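Local coordinates for histidine acid phosphatase (PDB 4ARU), which belongs to branch 2 of the histidine phosphatase superfamily, the histidine acid phosphatases, and is also called a phytase, at residues V130-H143 against R198-L210. Numbering follows the deposited sequence. Where two conformers were deposited one is given.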
loop_
_atom_site.group_PDB
_atom_site.type_symbol
_atom_site.label_atom_id
_atom_site.label_comp_id
_atom_site.label_asym_id
_atom_site.label_seq_id
_atom_site.Cartn_x
_atom_site.Cartn_y
_atom_site.Cartn_z
ATOM N N VAL A 130 9.846 5.435 -12.508
ATOM C CA VAL A 130 10.879 4.658 -13.194
ATOM C C VAL A 130 10.318 4.074 -14.518
ATOM O O VAL A 130 10.907 4.239 -15.614
ATOM C CB VAL A 130 11.434 3.562 -12.259
ATOM C CG1 VAL A 130 12.355 2.615 -13.003
ATOM C CG2 VAL A 130 12.202 4.216 -11.115
ATOM N N LYS A 131 9.157 3.437 -14.452
ATOM C CA LYS A 131 8.542 2.906 -15.681
ATOM C C LYS A 131 8.203 4.037 -16.662
ATOM O O LYS A 131 8.348 3.887 -17.870
ATOM C CB LYS A 131 7.298 2.110 -15.293
ATOM C CG LYS A 131 6.478 1.583 -16.448
ATOM C CD LYS A 131 5.499 0.489 -15.982
ATOM C CE LYS A 131 4.430 1.002 -15.023
ATOM N NZ LYS A 131 3.302 0.049 -14.792
ATOM N N ALA A 132 7.799 5.198 -16.140
ATOM C CA ALA A 132 7.493 6.388 -16.959
ATOM C C ALA A 132 8.716 7.069 -17.599
ATOM O O ALA A 132 8.598 7.981 -18.419
ATOM C CB ALA A 132 6.709 7.399 -16.132
ATOM N N GLY A 133 9.903 6.691 -17.130
ATOM C CA GLY A 133 11.147 7.232 -17.681
ATOM C C GLY A 133 11.669 8.514 -17.057
ATOM O O GLY A 133 12.550 9.169 -17.648
ATOM N N ILE A 134 11.185 8.850 -15.851
ATOM C CA ILE A 134 11.597 10.081 -15.183
ATOM C C ILE A 134 13.041 9.942 -14.699
ATOM O O ILE A 134 13.858 10.864 -14.830
ATOM C CB ILE A 134 10.690 10.413 -13.986
ATOM C CG1 ILE A 134 9.203 10.599 -14.402
ATOM C CG2 ILE A 134 11.175 11.627 -13.187
ATOM C CD1 ILE A 134 8.921 11.752 -15.369
ATOM N N CYS A 135 13.344 8.765 -14.168
ATOM C CA CYS A 135 14.662 8.490 -13.659
ATOM C C CYS A 135 14.930 6.995 -13.729
ATOM O O CYS A 135 14.018 6.179 -13.895
ATOM C CB CYS A 135 14.788 8.990 -12.227
ATOM S SG CYS A 135 13.714 8.186 -11.023
ATOM N N SER A 136 16.190 6.622 -13.566
ATOM C CA SER A 136 16.553 5.220 -13.673
ATOM C C SER A 136 17.431 4.827 -12.500
ATOM O O SER A 136 18.090 5.682 -11.927
ATOM C CB SER A 136 17.314 4.958 -14.954
ATOM O OG SER A 136 17.412 3.550 -15.113
ATOM N N MET A 137 17.448 3.548 -12.181
ATOM C CA MET A 137 18.302 3.032 -11.115
ATOM C C MET A 137 19.524 2.378 -11.737
ATOM O O MET A 137 19.518 2.000 -12.914
ATOM C CB MET A 137 17.536 2.014 -10.316
ATOM C CG MET A 137 16.376 2.651 -9.530
ATOM S SD MET A 137 15.620 1.507 -8.395
ATOM C CE MET A 137 14.771 0.399 -9.481
ATOM N N ASP A 138 20.592 2.348 -10.953
ATOM C CA ASP A 138 21.842 1.701 -11.360
ATOM C C ASP A 138 21.782 0.266 -10.838
ATOM O O ASP A 138 21.583 0.040 -9.654
ATOM C CB ASP A 138 23.038 2.465 -10.796
ATOM C CG ASP A 138 24.347 1.754 -11.039
ATOM O OD1 ASP A 138 24.641 0.803 -10.295
ATOM O OD2 ASP A 138 25.074 2.153 -11.982
ATOM N N LYS A 139 21.931 -0.698 -11.750
ATOM C CA LYS A 139 21.745 -2.116 -11.452
ATOM C C LYS A 139 22.666 -2.583 -10.320
ATOM O O LYS A 139 22.238 -3.292 -9.417
ATOM C CB LYS A 139 22.008 -2.970 -12.697
ATOM C CG LYS A 139 21.073 -2.737 -13.878
ATOM C CD LYS A 139 21.352 -3.773 -14.972
ATOM C CE LYS A 139 21.141 -5.190 -14.405
ATOM N NZ LYS A 139 20.697 -6.262 -15.366
ATOM N N SER A 140 23.946 -2.184 -10.372
ATOM C CA SER A 140 24.844 -2.616 -9.299
ATOM C C SER A 140 24.395 -2.048 -7.934
ATOM O O SER A 140 24.468 -2.733 -6.883
ATOM C CB SER A 140 26.292 -2.244 -9.594
ATOM O OG SER A 140 26.480 -0.846 -9.505
ATOM N N GLN A 141 23.908 -0.808 -7.940
ATOM C CA GLN A 141 23.439 -0.206 -6.716
ATOM C C GLN A 141 22.175 -0.883 -6.167
ATOM O O GLN A 141 22.008 -1.011 -4.975
ATOM C CB GLN A 141 23.291 1.310 -6.877
ATOM C CG GLN A 141 24.609 1.999 -7.124
ATOM C CD GLN A 141 24.470 3.512 -7.144
ATOM O OE1 GLN A 141 23.869 4.122 -6.250
ATOM N NE2 GLN A 141 25.049 4.125 -8.140
ATOM N N VAL A 142 21.269 -1.304 -7.046
ATOM C CA VAL A 142 20.119 -2.062 -6.621
ATOM C C VAL A 142 20.536 -3.336 -5.901
ATOM O O VAL A 142 20.040 -3.653 -4.832
ATOM C CB VAL A 142 19.163 -2.408 -7.807
ATOM C CG1 VAL A 142 18.029 -3.271 -7.324
ATOM C CG2 VAL A 142 18.691 -1.092 -8.466
ATOM N N HIS A 143 21.407 -4.098 -6.539
ATOM C CA HIS A 143 21.832 -5.377 -5.936
ATOM C C HIS A 143 22.442 -5.114 -4.522
ATOM O O HIS A 143 22.091 -5.788 -3.552
ATOM C CB HIS A 143 22.898 -6.025 -6.828
ATOM C CG HIS A 143 22.362 -6.703 -8.056
ATOM N ND1 HIS A 143 21.618 -7.862 -7.989
ATOM C CD2 HIS A 143 22.437 -6.383 -9.372
ATOM C CE1 HIS A 143 21.315 -8.261 -9.217
ATOM N NE2 HIS A 143 21.773 -7.369 -10.072
ATOM N N ARG A 198 16.928 -15.267 -5.659
ATOM C CA ARG A 198 17.899 -14.423 -6.308
ATOM C C ARG A 198 17.224 -13.145 -6.757
ATOM O O ARG A 198 16.007 -13.091 -6.945
ATOM C CB ARG A 198 18.630 -15.092 -7.474
ATOM C CG ARG A 198 17.822 -15.102 -8.728
ATOM C CD ARG A 198 18.481 -15.855 -9.833
ATOM N NE ARG A 198 17.609 -15.848 -11.023
ATOM C CZ ARG A 198 17.663 -14.942 -12.002
ATOM N NH1 ARG A 198 18.497 -13.935 -11.989
ATOM N NH2 ARG A 198 16.833 -15.041 -13.026
ATOM N N LEU A 199 17.995 -12.110 -6.929
ATOM C CA LEU A 199 17.500 -10.856 -7.406
ATOM C C LEU A 199 17.767 -10.783 -8.924
ATOM O O LEU A 199 18.891 -10.928 -9.377
ATOM C CB LEU A 199 18.211 -9.708 -6.661
ATOM C CG LEU A 199 17.746 -8.289 -6.916
ATOM C CD1 LEU A 199 16.326 -8.151 -6.494
ATOM C CD2 LEU A 199 18.596 -7.267 -6.185
ATOM N N ALA A 200 16.703 -10.572 -9.709
ATOM C CA ALA A 200 16.769 -10.501 -11.153
ATOM C C ALA A 200 16.448 -9.100 -11.623
ATOM O O ALA A 200 15.480 -8.522 -11.161
ATOM C CB ALA A 200 15.790 -11.502 -11.754
ATOM N N ILE A 201 17.284 -8.535 -12.485
ATOM C CA ILE A 201 17.068 -7.198 -13.019
ATOM C C ILE A 201 17.216 -7.221 -14.527
ATOM O O ILE A 201 18.083 -7.911 -15.054
ATOM C CB ILE A 201 18.066 -6.188 -12.412
ATOM C CG1 ILE A 201 18.104 -6.341 -10.897
ATOM C CG2 ILE A 201 17.703 -4.780 -12.860
ATOM C CD1 ILE A 201 19.011 -5.332 -10.206
ATOM N N ASN A 202 16.395 -6.445 -15.227
ATOM C CA ASN A 202 16.534 -6.314 -16.685
ATOM C C ASN A 202 17.721 -5.427 -17.051
ATOM O O ASN A 202 18.427 -4.912 -16.188
ATOM C CB ASN A 202 15.242 -5.824 -17.312
ATOM C CG ASN A 202 14.980 -4.349 -17.054
ATOM O OD1 ASN A 202 15.523 -3.762 -16.124
ATOM N ND2 ASN A 202 14.138 -3.750 -17.888
ATOM N N ASP A 203 17.987 -5.290 -18.339
ATOM C CA ASP A 203 19.223 -4.625 -18.757
ATOM C C ASP A 203 19.257 -3.144 -18.347
ATOM O O ASP A 203 20.300 -2.647 -17.923
ATOM C CB ASP A 203 19.467 -4.801 -20.265
ATOM C CG ASP A 203 18.311 -4.279 -21.124
ATOM O OD1 ASP A 203 17.152 -4.217 -20.620
ATOM O OD2 ASP A 203 18.579 -3.921 -22.305
ATOM N N ASP A 204 18.112 -2.471 -18.440
ATOM C CA ASP A 204 18.016 -1.030 -18.157
ATOM C C ASP A 204 18.079 -0.745 -16.643
ATOM O O ASP A 204 18.486 0.347 -16.221
ATOM C CB ASP A 204 16.708 -0.452 -18.733
ATOM C CG ASP A 204 16.525 -0.733 -20.240
ATOM O OD1 ASP A 204 17.527 -0.744 -20.992
ATOM O OD2 ASP A 204 15.362 -0.932 -20.678
ATOM N N GLY A 205 17.673 -1.723 -15.832
ATOM C CA GLY A 205 17.628 -1.558 -14.380
ATOM C C GLY A 205 16.272 -1.068 -13.901
ATOM O O GLY A 205 16.104 -0.794 -12.704
ATOM N N ASN A 206 15.301 -1.011 -14.817
ATOM C CA ASN A 206 13.979 -0.473 -14.509
ATOM C C ASN A 206 12.926 -1.567 -14.234
ATOM O O ASN A 206 11.763 -1.257 -13.976
ATOM C CB ASN A 206 13.558 0.531 -15.606
ATOM C CG ASN A 206 14.529 1.710 -15.725
ATOM O OD1 ASN A 206 14.539 2.417 -16.735
ATOM N ND2 ASN A 206 15.364 1.919 -14.691
ATOM N N LYS A 207 13.346 -2.834 -14.267
ATOM C CA LYS A 207 12.486 -3.952 -13.887
ATOM C C LYS A 207 13.273 -4.894 -12.970
ATOM O O LYS A 207 14.283 -5.451 -13.366
ATOM C CB LYS A 207 11.943 -4.703 -15.116
ATOM C CG LYS A 207 10.819 -3.967 -15.851
ATOM C CD LYS A 207 9.647 -3.682 -14.905
ATOM C CE LYS A 207 8.609 -2.712 -15.497
ATOM N NZ LYS A 207 7.671 -2.180 -14.456
ATOM N N VAL A 208 12.784 -5.055 -11.749
ATOM C CA VAL A 208 13.493 -5.783 -10.689
ATOM C C VAL A 208 12.551 -6.778 -10.064
ATOM O O VAL A 208 11.366 -6.491 -9.836
ATOM C CB VAL A 208 14.011 -4.753 -9.636
ATOM C CG1 VAL A 208 14.720 -5.414 -8.483
ATOM C CG2 VAL A 208 14.909 -3.696 -10.262
ATOM N N ALA A 209 13.028 -7.984 -9.771
ATOM C CA ALA A 209 12.185 -8.935 -9.111
ATOM C C ALA A 209 12.967 -9.823 -8.159
ATOM O O ALA A 209 14.120 -10.191 -8.457
ATOM C CB ALA A 209 11.460 -9.796 -10.134
ATOM N N LEU A 210 12.338 -10.198 -7.066
ATOM C CA LEU A 210 12.893 -11.213 -6.184
ATOM C C LEU A 210 12.359 -12.568 -6.700
ATOM O O LEU A 210 11.169 -12.877 -6.536
ATOM C CB LEU A 210 12.469 -10.967 -4.720
ATOM C CG LEU A 210 12.869 -12.024 -3.720
ATOM C CD1 LEU A 210 14.384 -12.001 -3.539
ATOM C CD2 LEU A 210 12.174 -11.770 -2.407
HETATM O O HOH W 1 13.507 5.014 -16.419
#
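K139, in the first turn of helix 139-150, reaches over the end of strand 198-201 and donates from NZ to two backbone carbonyls, I201 O at 3.1 Å and N202 O at 2.8 Å. The ammonium group stands above both carbonyl planes. A bend at chi3 (59°) turns the chain onto these oxygens, with CE 3.8 Å from I201 CG2 as the two side chains pass in opposite directions. Lysine suits this place: its methylenes pack while its end binds carbonyls. Nearer the backbone, K139 CG rests on G205 CA at 3.7 Å; G205, a glycine with positive phi, lets the loop backbone lie close against it. One turn on, H143 offers the flat face of its imidazole to I201 CD1, a CH-pi contact with the methyl 3.7 Å from the ring centroid and 24° off the normal, while L199 CD2 meets ND1 obliquely. V142, branched and compact, turns CG1 toward I201 CD1 and V208 CG1. The helix thus packs on a two-stranded beta-hairpin, strands 198-201 and 208-211, whose L199 and V208 also touch M260 of helix 243-262. In the connecting loop N202 forms an Asx motif: OD1 accepts from G205 N and K207 N, which arrive from opposite faces of its amide plane. From the same loop, N206 ND2 donates to S136 OG at 2.7 Å, nearly in the amide plane and fairly straight at 160°, while V130 CG1 packs against N206 CB and the amide nitrogen alike. The amide's other end faces a water that lies 2.8 Å from both N206 OD1 and C135 O and may bridge them; C135 is disulfide-bonded to C410. M137 folds its flexible chain so that CE meets V208 CG2; M137 N and G205 O are buried here without hydrogen-bonding partners.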